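Local atomic coordinates of TetR/AcrR family transcriptional regulator (Bradyrhizobium diazoefficiens, PDB entry 6G8G), a protein that binds the flavonoid genistein and probably acts as a flavonoid-responsive transcriptional repressor of the TetR family. Residues P85-S90 / R98-Q103. Sequence-based numbering, arbitrary orientation.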
loop_
_atom_site.group_PDB
_atom_site.type_symbol
_atom_site.label_atom_id
_atom_site.label_comp_id
_atom_site.label_asym_id
_atom_site.label_seq_id
_atom_site.Cartn_x
_atom_site.Cartn_y
_atom_site.Cartn_z
ATOM N N PRO A 85 -17.438 -3.628 -12.302
ATOM C CA PRO A 85 -18.244 -4.471 -13.194
ATOM C C PRO A 85 -18.306 -5.915 -12.733
ATOM O O PRO A 85 -17.525 -6.334 -11.850
ATOM C CB PRO A 85 -17.523 -4.404 -14.540
ATOM C CG PRO A 85 -16.219 -3.752 -14.300
ATOM C CD PRO A 85 -16.097 -3.365 -12.847
ATOM N N VAL A 86 -19.299 -6.632 -13.244
ATOM C CA VAL A 86 -19.302 -8.078 -13.144
ATOM C C VAL A 86 -18.757 -8.600 -14.484
ATOM O O VAL A 86 -19.429 -8.513 -15.511
ATOM C CB VAL A 86 -20.699 -8.687 -12.858
ATOM C CG1 VAL A 86 -20.591 -10.218 -12.852
ATOM C CG2 VAL A 86 -21.256 -8.192 -11.526
ATOM N N PRO A 87 -17.545 -9.138 -14.471
ATOM C CA PRO A 87 -16.882 -9.419 -15.715
ATOM C C PRO A 87 -17.489 -10.638 -16.381
ATOM O O PRO A 87 -17.893 -11.567 -15.669
ATOM C CB PRO A 87 -15.433 -9.674 -15.305
ATOM C CG PRO A 87 -15.370 -9.582 -13.822
ATOM C CD PRO A 87 -16.768 -9.575 -13.306
ATOM N N LYS A 88 -17.584 -10.594 -17.713
ATOM C CA LYS A 88 -18.290 -11.599 -18.497
ATOM C C LYS A 88 -17.391 -12.153 -19.558
ATOM O O LYS A 88 -16.774 -11.418 -20.323
ATOM C CB LYS A 88 -19.526 -11.004 -19.196
ATOM C CG LYS A 88 -20.834 -11.128 -18.402
ATOM C CD LYS A 88 -21.507 -9.776 -18.083
ATOM C CE LYS A 88 -21.727 -8.864 -19.296
ATOM N NZ LYS A 88 -22.968 -9.167 -20.050
ATOM N N LEU A 89 -17.327 -13.471 -19.607
ATOM C CA LEU A 89 -16.491 -14.141 -20.561
ATOM C C LEU A 89 -16.916 -13.853 -21.990
ATOM O O LEU A 89 -16.084 -13.770 -22.879
ATOM C CB LEU A 89 -16.536 -15.629 -20.313
ATOM C CG LEU A 89 -15.146 -16.313 -20.449
ATOM C CD1 LEU A 89 -15.195 -17.755 -19.934
ATOM C CD2 LEU A 89 -14.568 -16.291 -21.870
ATOM N N SER A 90 -18.212 -13.676 -22.221
ATOM C CA SER A 90 -18.723 -13.357 -23.585
ATOM C C SER A 90 -18.048 -12.145 -24.228
ATOM O O SER A 90 -17.982 -12.067 -25.429
ATOM C CB SER A 90 -20.232 -13.118 -23.554
ATOM O OG SER A 90 -20.602 -12.304 -22.434
ATOM N N ARG A 98 -9.546 -6.300 -18.535
ATOM C CA ARG A 98 -9.047 -4.981 -18.767
ATOM C C ARG A 98 -10.050 -4.040 -18.174
ATOM O O ARG A 98 -9.694 -3.074 -17.500
ATOM C CB ARG A 98 -8.808 -4.761 -20.264
ATOM C CG ARG A 98 -8.312 -3.380 -20.603
ATOM C CD ARG A 98 -7.953 -3.135 -22.073
ATOM N NE ARG A 98 -6.937 -4.058 -22.557
ATOM C CZ ARG A 98 -7.145 -5.050 -23.409
ATOM N NH1 ARG A 98 -8.363 -5.276 -23.922
ATOM N NH2 ARG A 98 -6.116 -5.812 -23.753
ATOM N N ASP A 99 -11.327 -4.345 -18.344
ATOM C CA ASP A 99 -12.375 -3.451 -17.838
ATOM C C ASP A 99 -12.421 -3.466 -16.285
ATOM O O ASP A 99 -12.554 -2.438 -15.633
ATOM C CB ASP A 99 -13.718 -3.829 -18.465
ATOM C CG ASP A 99 -14.869 -2.932 -17.994
ATOM O OD1 ASP A 99 -14.663 -1.696 -17.872
ATOM O OD2 ASP A 99 -15.974 -3.460 -17.719
ATOM N N PHE A 100 -12.261 -4.639 -15.709
ATOM C CA PHE A 100 -12.273 -4.755 -14.271
ATOM C C PHE A 100 -11.091 -3.992 -13.689
ATOM O O PHE A 100 -11.224 -3.228 -12.737
ATOM C CB PHE A 100 -12.212 -6.234 -13.887
ATOM C CG PHE A 100 -12.414 -6.486 -12.422
ATOM C CD1 PHE A 100 -13.687 -6.675 -11.911
ATOM C CD2 PHE A 100 -11.346 -6.521 -11.555
ATOM C CE1 PHE A 100 -13.893 -6.899 -10.564
ATOM C CE2 PHE A 100 -11.547 -6.759 -10.205
ATOM C CZ PHE A 100 -12.822 -6.939 -9.704
ATOM N N ALA A 101 -9.924 -4.201 -14.285
ATOM C CA ALA A 101 -8.749 -3.481 -13.865
ATOM C C ALA A 101 -8.983 -1.988 -13.923
ATOM O O ALA A 101 -8.669 -1.279 -12.986
ATOM C CB ALA A 101 -7.573 -3.854 -14.737
ATOM N N ARG A 102 -9.531 -1.505 -15.022
ATOM C CA ARG A 102 -9.719 -0.067 -15.160
ATOM C C ARG A 102 -10.565 0.473 -14.031
ATOM O O ARG A 102 -10.249 1.490 -13.475
ATOM C CB ARG A 102 -10.331 0.274 -16.514
ATOM C CG ARG A 102 -10.232 1.750 -16.882
ATOM C CD ARG A 102 -10.809 2.061 -18.272
ATOM N NE ARG A 102 -10.105 1.406 -19.401
ATOM C CZ ARG A 102 -10.495 0.288 -20.023
ATOM N NH1 ARG A 102 -11.596 -0.371 -19.666
ATOM N NH2 ARG A 102 -9.771 -0.191 -21.019
ATOM N N GLN A 103 -11.631 -0.219 -13.655
ATOM C CA GLN A 103 -12.514 0.320 -12.607
ATOM C C GLN A 103 -11.819 0.241 -11.270
ATOM O O GLN A 103 -11.955 1.129 -10.453
ATOM C CB GLN A 103 -13.870 -0.393 -12.568
ATOM C CG GLN A 103 -14.749 -0.246 -13.833
ATOM C CD GLN A 103 -14.693 1.125 -14.485
ATOM O OE1 GLN A 103 -14.356 1.244 -15.681
ATOM N NE2 GLN A 103 -14.993 2.167 -13.715
#
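Arg102 NE is held by one salt bridge, to Glu196 OE2 on helix 192-210; on the same guanidinium, Arg102 NH1 adds only a long, loose salt bridge of 3.8 Å to Asp99 OD1, which lies in the guanidinium plane at its edge. Asp99 has CG anti to its backbone N (chi1 -180°), and OD2, its other oxygen, lies against the Pro85 ring, 3.4 Å from Pro85 CG. One turn on, Gln103 N hydrogen-bonds to Asp99 O, i to i+4 within the helix, and the Gln103 side chain, CG beside its backbone N (chi1 -63°), reaches Pro85 with its aliphatic part; Gln103 CG comes to 3.5 Å from Pro85 CD. The Pro85 ring thus crosses both side chains obliquely. No hydrogen bond joins the two segments. In the all-helical TetR fold, residues 85-90 belong to the link between helix 65-82 and helix 93-109, which folds back on helix 93-109 itself, in the C-terminal ligand-binding part. Phe100 stands on the inner side of this contact, its CG anti to the backbone N (chi1 -172°). Pro85 O meets the ring edge in its plane, 3.9 Å from Phe100 CD1, and Pro87 CG approaches the same Phe100 CD1 obliquely, also at 3.9 Å. An alanine in place of Pro85 would probably loosen the link over this helix, since the ring carbons CG and CD that touch Asp99 and Gln103 would be gone. Deeper in, Phe100 packs on Leu146 of helix 139-155 and Leu172 of helix 164-176, its side chain about 13 Å from the bound genistein.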